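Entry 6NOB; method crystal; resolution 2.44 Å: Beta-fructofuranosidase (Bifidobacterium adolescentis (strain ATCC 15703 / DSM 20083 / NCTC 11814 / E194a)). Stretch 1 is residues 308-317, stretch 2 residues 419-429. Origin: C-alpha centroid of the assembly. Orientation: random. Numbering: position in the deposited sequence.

Stretch 1 (308-317) VPGISTQNTG
Stretch 2 419-429: PKLDVKASDWC

A mostly loop-like segment lies along an extended strand of the same chain, held by one backbone hydrogen bond at a glycine turn and, farther on, by a line of small side-chain contacts. Residues 308-317 and 419-429 run in the same general direction, and their closest CA pairs record a gradual divergence: Pro309 CA to Asp422 CA 4.3 Å, Gly310 CA to Lys420 CA 4.4 Å, Ser312 CA to Val423 CA 5.9 Å and Gln314 CA to Ser426 CA 7.2 Å. About 461 Å² is buried, both sides summed.

Val308 to Ile311 form a type II beta turn, with Pro309 at phi/psi -67/159 and Gly310 at 88/1. The turn presents the amide of Gly310 to the strand, where Gly310 N donates to Leu421 O at 2.9 Å with an N-H...O angle of 144°. Glycine suits this position twice over: a CB would press against the preceding carbonyl oxygen and would lie 2.9 Å from Lys420 CD. Lys420 (chi1 to chi4 m, m, t, t) points its CA-to-CB bond toward the turn, placing CB 3.7 Å from Gly310 N and 4.0 Å from Pro309 CB, while the end of the chain leads away. The Pro309 ring, C-gamma exo, also meets Asp422, CB to CB 4.1 Å. Asp422 (chi1 t) turns its carboxylate to its own strand, where Lys424 NZ makes a salt bridge to Asp422 OD2 at 3.3 Å, weak as a hydrogen bond.

Ile311 and Ser312 form a short strand (-130/127 and -100/131). Ile311 (m, t) points away from the strand, but its backbone O lies 4.0 Å from Val423 CG2. The same methyl packs against Ser312, with Val423 CG2 3.9 Å from Ser312 CB; both side chains have chi1 t, and the Val423 CA-to-CB bond points toward the first stretch.

Thr313 (-113/-7, chi1 p) makes no contact. Gln314 (-66/130, chi1 and chi2 t) points its CA-to-CB bond toward the strand near Ser426, whose phi/psi of -153/151 keeps the strand extended and whose chi1 is 98°.

Asn315 (-115/110, chi1 t) stays out of reach of the strand and instead bonds within its own stretch: Gly317 N donates to Asn315 OD1 at 2.8 Å, with Gly317 at 67/30. Between them Thr316 (-78/8, chi1 p) points toward Trp428 and sets OG1 3.5 Å from Trp428 CZ2, at the indole edge and near its plane. Trp428 (chi1 m, chi2 129°) leaves its backbone sideways, yet its ring comes nearer the loop. Its amide is held locally, Trp428 N donating to Asp427 OD1 at 2.7 Å.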

# COMPACT_ATOMS: atom_id res chain seq x y z
N VAL A 308 9.20 29.55 -11.02
CA VAL A 308 7.79 29.75 -10.66
C VAL A 308 7.39 28.72 -9.61
O VAL A 308 7.74 27.53 -9.76
CB VAL A 308 6.92 29.65 -11.91
CG1 VAL A 308 5.49 30.08 -11.60
CG2 VAL A 308 7.51 30.50 -13.03
N PRO A 309 6.69 29.11 -8.55
CA PRO A 309 6.21 28.12 -7.58
C PRO A 309 5.15 27.21 -8.19
O PRO A 309 4.50 27.54 -9.18
CB PRO A 309 5.62 28.97 -6.45
CG PRO A 309 6.21 30.34 -6.65
CD PRO A 309 6.40 30.48 -8.13
N GLY A 310 4.99 26.05 -7.57
CA GLY A 310 4.06 25.04 -8.05
C GLY A 310 4.64 24.07 -9.06
O GLY A 310 3.91 23.19 -9.53
N ILE A 311 5.92 24.21 -9.40
CA ILE A 311 6.56 23.36 -10.41
C ILE A 311 7.85 22.82 -9.82
O ILE A 311 8.69 23.58 -9.32
CB ILE A 311 6.85 24.14 -11.71
CG1 ILE A 311 5.54 24.63 -12.34
CG2 ILE A 311 7.64 23.28 -12.68
CD1 ILE A 311 5.71 25.86 -13.19
N SER A 312 8.02 21.50 -9.88
CA SER A 312 9.27 20.85 -9.52
C SER A 312 10.03 20.54 -10.80
O SER A 312 9.46 19.99 -11.75
CB SER A 312 9.02 19.58 -8.71
OG SER A 312 10.08 18.66 -8.83
N THR A 313 11.32 20.90 -10.83
CA THR A 313 12.09 20.86 -12.06
C THR A 313 13.20 19.82 -12.07
O THR A 313 13.82 19.62 -13.12
CB THR A 313 12.71 22.23 -12.36
OG1 THR A 313 13.55 22.63 -11.27
CG2 THR A 313 11.63 23.28 -12.57
N GLN A 314 13.48 19.15 -10.95
CA GLN A 314 14.57 18.18 -10.95
C GLN A 314 14.24 17.01 -11.87
O GLN A 314 13.16 16.42 -11.78
CB GLN A 314 14.87 17.67 -9.54
CG GLN A 314 16.28 17.10 -9.42
CD GLN A 314 16.49 16.22 -8.20
OE1 GLN A 314 16.03 16.55 -7.10
NE2 GLN A 314 17.18 15.10 -8.38
N ASN A 315 15.18 16.68 -12.75
CA ASN A 315 14.98 15.66 -13.78
C ASN A 315 15.94 14.51 -13.49
O ASN A 315 17.16 14.66 -13.66
CB ASN A 315 15.22 16.25 -15.17
CG ASN A 315 14.75 15.34 -16.28
OD1 ASN A 315 14.82 14.11 -16.18
ND2 ASN A 315 14.25 15.93 -17.36
N THR A 316 15.40 13.37 -13.07
CA THR A 316 16.22 12.21 -12.77
C THR A 316 16.68 11.47 -14.02
O THR A 316 17.26 10.38 -13.90
CB THR A 316 15.48 11.27 -11.81
OG1 THR A 316 14.21 10.92 -12.36
CG2 THR A 316 15.29 11.93 -10.46
N GLY A 317 16.44 12.03 -15.21
CA GLY A 317 17.07 11.55 -16.42
C GLY A 317 16.67 10.16 -16.87
O GLY A 317 17.48 9.47 -17.51
N PRO A 419 -3.07 28.24 -4.28
CA PRO A 419 -1.91 27.77 -3.50
C PRO A 419 -0.96 26.97 -4.37
O PRO A 419 -1.37 26.11 -5.14
CB PRO A 419 -2.55 26.91 -2.40
CG PRO A 419 -4.02 27.22 -2.45
CD PRO A 419 -4.32 27.59 -3.86
N LYS A 420 0.33 27.26 -4.23
CA LYS A 420 1.38 26.59 -4.97
C LYS A 420 2.48 26.16 -4.01
O LYS A 420 2.87 26.92 -3.12
CB LYS A 420 1.97 27.50 -6.06
CG LYS A 420 0.94 28.10 -7.01
CD LYS A 420 0.34 27.05 -7.94
CE LYS A 420 -0.72 27.66 -8.85
NZ LYS A 420 -1.51 26.63 -9.56
N LEU A 421 2.98 24.94 -4.19
CA LEU A 421 4.12 24.47 -3.42
C LEU A 421 5.40 24.98 -4.07
O LEU A 421 5.75 24.55 -5.18
CB LEU A 421 4.12 22.95 -3.32
CG LEU A 421 5.39 22.37 -2.68
CD1 LEU A 421 5.52 22.81 -1.23
CD2 LEU A 421 5.41 20.85 -2.79
N ASP A 422 6.10 25.88 -3.39
CA ASP A 422 7.41 26.35 -3.84
C ASP A 422 8.43 25.27 -3.48
O ASP A 422 8.89 25.19 -2.34
CB ASP A 422 7.75 27.69 -3.20
CG ASP A 422 9.08 28.26 -3.68
OD1 ASP A 422 9.63 27.74 -4.67
OD2 ASP A 422 9.57 29.22 -3.06
N VAL A 423 8.78 24.44 -4.46
CA VAL A 423 9.65 23.29 -4.20
C VAL A 423 11.06 23.78 -3.92
O VAL A 423 11.68 24.46 -4.75
CB VAL A 423 9.64 22.32 -5.39
CG1 VAL A 423 10.52 21.12 -5.08
CG2 VAL A 423 8.22 21.88 -5.70
N LYS A 424 11.58 23.43 -2.74
CA LYS A 424 12.98 23.69 -2.40
C LYS A 424 13.86 22.45 -2.54
O LYS A 424 15.08 22.60 -2.68
CB LYS A 424 13.09 24.21 -0.96
CG LYS A 424 12.28 25.46 -0.66
CD LYS A 424 12.75 26.65 -1.49
CE LYS A 424 12.14 27.94 -0.96
NZ LYS A 424 12.59 29.13 -1.74
N ALA A 425 13.28 21.26 -2.52
CA ALA A 425 14.05 20.03 -2.65
C ALA A 425 13.11 18.90 -3.06
O ALA A 425 11.90 18.95 -2.80
CB ALA A 425 14.78 19.68 -1.35
N SER A 426 13.68 17.88 -3.70
CA SER A 426 12.92 16.71 -4.10
C SER A 426 13.86 15.51 -4.17
O SER A 426 15.05 15.66 -4.44
CB SER A 426 12.23 16.93 -5.45
OG SER A 426 12.97 16.37 -6.52
N ASP A 427 13.31 14.32 -3.93
CA ASP A 427 14.07 13.08 -4.00
C ASP A 427 13.09 11.92 -3.89
O ASP A 427 11.88 12.11 -3.70
CB ASP A 427 15.14 13.00 -2.90
CG ASP A 427 16.39 12.28 -3.36
OD1 ASP A 427 16.26 11.33 -4.17
OD2 ASP A 427 17.49 12.67 -2.93
N TRP A 428 13.62 10.70 -3.99
CA TRP A 428 12.81 9.49 -3.86
C TRP A 428 12.58 9.14 -2.40
O TRP A 428 13.46 9.33 -1.55
CB TRP A 428 13.49 8.31 -4.57
CG TRP A 428 13.77 8.51 -6.04
CD1 TRP A 428 14.96 8.31 -6.67
CD2 TRP A 428 12.84 8.93 -7.05
NE1 TRP A 428 14.83 8.58 -8.02
CE2 TRP A 428 13.54 8.96 -8.27
CE3 TRP A 428 11.49 9.28 -7.04
CZ2 TRP A 428 12.93 9.33 -9.47
CZ3 TRP A 428 10.88 9.64 -8.23
CH2 TRP A 428 11.61 9.67 -9.43
N CYS A 429 11.39 8.61 -2.11
CA CYS A 429 11.09 8.12 -0.76
C CYS A 429 11.83 6.83 -0.45
O CYS A 429 12.11 6.54 0.71
CB CYS A 429 9.59 7.89 -0.60
SG CYS A 429 8.54 9.36 -0.69